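Local coordinates for protein bazooka, isoform C,LD29223p (Drosophila melanogaster, PDB 5OAK) that acts in cell polarity, its first PDZ domain binding the C-terminal PDZ-binding motif of Par6, and probably binds acidic phospholipids, at residues G6-I11 with R85-R90. Sequence-based numbering, arbitrary orientation.
Sequences GEMLLI and RVRVLR
Four backbone hydrogen bonds tie strand 7-11 to strand 85-89, antiparallel. Glu7 and Val88 exchange one pair, with Glu7 N 2.9 Å from Val88 O, and Leu9 and Val86 the other, with Leu9 N 2.8 Å from Val86 O; in the second pair each N-H meets its carbonyl from above the carbonyl plane. Before them Gly6, at phi 86°, brings its CA to 3.2 Å from Val88 O, where a CB would clash.

On the Glu7 face, the extended glutamate chain meets the guanidinium of Arg90, just past the strand end, at its edge: Glu7 OE2 lies 2.7 Å from Arg90 NE, almost in the guanidinium plane, while NE comes at it from well above the carboxylate plane, and a weak bond joins Arg90 NH2 to Glu7 OE1. The bend at chi2 (-61°) folds Arg90 back over Val88, whose CG2 lies beneath one guanidinium face, and toward Leu9 CD2. An alanine here, lacking the guanidinium, would probably leave the Glu7 carboxylate without this partner and thin the cover over Val88 and Leu9. Beside this pair Leu9 crosses Val88, CD1 to CG2 3.8 Å, branched apolar groups suited to a buried face. On the other face the flexible Met8 chain curls until SD rests 4.0 Å from Arg87 CB.

Farther out, Asp53 and the Arg48 carbonyl hold Arg90 NH1, Glu57 pairs with Arg87, and Leu49 packs on Leu9, Ile11 and Val88. Strand 54-58 flanks 83-89 on its other edge, so the contact joins the first and last strands of the Par3 part of this fusion, the N- and C-terminal strand pairing of the PDZ fold.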
loop_
_atom_site.group_PDB
_atom_site.type_symbol
_atom_site.label_atom_id
_atom_site.label_comp_id
_atom_site.label_asym_id
_atom_site.label_seq_id
_atom_site.Cartn_x
_atom_site.Cartn_y
_atom_site.Cartn_z
ATOM N N GLY A 6 -7.452 -8.370 9.510
ATOM C CA GLY A 6 -6.827 -7.054 9.604
ATOM C C GLY A 6 -7.818 -5.920 9.583
ATOM O O GLY A 6 -8.988 -6.100 9.962
ATOM N N GLU A 7 -7.337 -4.745 9.206
ATOM C CA GLU A 7 -8.129 -3.524 9.315
ATOM C C GLU A 7 -8.242 -2.892 7.953
ATOM O O GLU A 7 -7.258 -2.856 7.228
ATOM C CB GLU A 7 -7.483 -2.468 10.252
ATOM C CG GLU A 7 -6.835 -2.908 11.550
ATOM C CD GLU A 7 -6.411 -1.677 12.334
ATOM O OE1 GLU A 7 -6.983 -0.594 12.051
ATOM O OE2 GLU A 7 -5.508 -1.769 13.179
ATOM N N MET A 8 -9.416 -2.403 7.605
ATOM C CA MET A 8 -9.546 -1.697 6.331
ATOM C C MET A 8 -9.396 -0.190 6.561
ATOM O O MET A 8 -10.082 0.427 7.388
ATOM C CB MET A 8 -10.882 -2.027 5.651
ATOM C CG MET A 8 -11.023 -1.436 4.236
ATOM S SD MET A 8 -9.989 -2.277 3.000
ATOM C CE MET A 8 -10.903 -3.820 2.743
ATOM N N LEU A 9 -8.448 0.380 5.832
ATOM C CA LEU A 9 -8.131 1.801 5.895
ATOM C C LEU A 9 -8.583 2.483 4.614
ATOM O O LEU A 9 -8.705 1.855 3.557
ATOM C CB LEU A 9 -6.622 2.025 6.053
ATOM C CG LEU A 9 -5.995 1.265 7.223
ATOM C CD1 LEU A 9 -4.481 1.571 7.324
ATOM C CD2 LEU A 9 -6.720 1.554 8.540
ATOM N N LEU A 10 -8.776 3.793 4.710
ATOM C CA LEU A 10 -9.167 4.582 3.544
ATOM C C LEU A 10 -8.160 5.700 3.386
ATOM O O LEU A 10 -7.939 6.474 4.342
ATOM C CB LEU A 10 -10.557 5.161 3.740
ATOM C CG LEU A 10 -11.047 6.083 2.641
ATOM C CD1 LEU A 10 -11.217 5.353 1.317
ATOM C CD2 LEU A 10 -12.341 6.725 3.045
ATOM N N ILE A 11 -7.525 5.770 2.224
ATOM C CA ILE A 11 -6.612 6.877 1.913
ATOM C C ILE A 11 -7.222 7.665 0.772
ATOM O O ILE A 11 -7.502 7.090 -0.291
ATOM C CB ILE A 11 -5.204 6.366 1.482
ATOM C CG1 ILE A 11 -4.588 5.556 2.590
ATOM C CG2 ILE A 11 -4.261 7.518 1.157
ATOM C CD1 ILE A 11 -3.285 4.935 2.087
ATOM N N ARG A 85 -8.713 1.874 -0.814
ATOM C CA ARG A 85 -9.183 1.074 0.312
ATOM C C ARG A 85 -8.111 0.022 0.556
ATOM O O ARG A 85 -7.894 -0.846 -0.289
ATOM C CB ARG A 85 -10.545 0.452 -0.002
ATOM C CG ARG A 85 -11.604 1.544 -0.180
ATOM C CD ARG A 85 -12.880 1.080 -0.847
ATOM N NE ARG A 85 -12.672 0.425 -2.139
ATOM C CZ ARG A 85 -12.408 1.051 -3.288
ATOM N NH1 ARG A 85 -12.264 2.395 -3.343
ATOM N NH2 ARG A 85 -12.260 0.315 -4.385
ATOM N N VAL A 86 -7.422 0.114 1.683
ATOM C CA VAL A 86 -6.208 -0.680 1.894
ATOM C C VAL A 86 -6.382 -1.556 3.099
ATOM O O VAL A 86 -6.671 -1.052 4.195
ATOM C CB VAL A 86 -5.021 0.303 2.108
ATOM C CG1 VAL A 86 -3.705 -0.434 2.257
ATOM C CG2 VAL A 86 -4.941 1.286 0.936
ATOM N N ARG A 87 -6.246 -2.861 2.939
ATOM C CA ARG A 87 -6.407 -3.744 4.089
ATOM C C ARG A 87 -5.044 -4.084 4.653
ATOM O O ARG A 87 -4.155 -4.509 3.882
ATOM C CB ARG A 87 -7.147 -5.039 3.683
ATOM C CG ARG A 87 -7.401 -5.913 4.889
ATOM C CD ARG A 87 -8.462 -7.012 4.553
ATOM N NE ARG A 87 -8.039 -7.872 3.459
ATOM C CZ ARG A 87 -7.284 -8.970 3.563
ATOM N NH1 ARG A 87 -6.827 -9.357 4.759
ATOM N NH2 ARG A 87 -6.957 -9.667 2.437
ATOM N N VAL A 88 -4.843 -3.843 5.959
ATOM C CA VAL A 88 -3.529 -4.058 6.551
ATOM C C VAL A 88 -3.574 -5.003 7.776
ATOM O O VAL A 88 -4.577 -5.063 8.477
ATOM C CB VAL A 88 -2.835 -2.713 6.988
ATOM C CG1 VAL A 88 -2.727 -1.756 5.806
ATOM C CG2 VAL A 88 -3.571 -2.049 8.143
ATOM N N LEU A 89 -2.457 -5.683 8.022
ATOM C CA LEU A 89 -2.177 -6.261 9.336
ATOM C C LEU A 89 -1.202 -5.355 10.038
ATOM O O LEU A 89 -0.155 -5.023 9.461
ATOM C CB LEU A 89 -1.553 -7.651 9.202
ATOM C CG LEU A 89 -2.462 -8.794 8.863
ATOM C CD1 LEU A 89 -1.657 -10.112 8.744
ATOM C CD2 LEU A 89 -3.566 -8.912 9.937
ATOM N N ARG A 90 -1.489 -4.986 11.277
ATOM C CA ARG A 90 -0.597 -4.084 12.006
ATOM C C ARG A 90 0.670 -4.828 12.436
ATOM O O ARG A 90 0.606 -6.019 12.683
ATOM C CB ARG A 90 -1.309 -3.533 13.229
ATOM C CG ARG A 90 -2.548 -2.715 12.906
ATOM C CD ARG A 90 -2.208 -1.518 12.082
ATOM N NE ARG A 90 -3.321 -0.564 12.066
ATOM C CZ ARG A 90 -3.252 0.611 11.465
ATOM N NH1 ARG A 90 -2.139 0.902 10.793
ATOM N NH2 ARG A 90 -4.281 1.474 11.499
#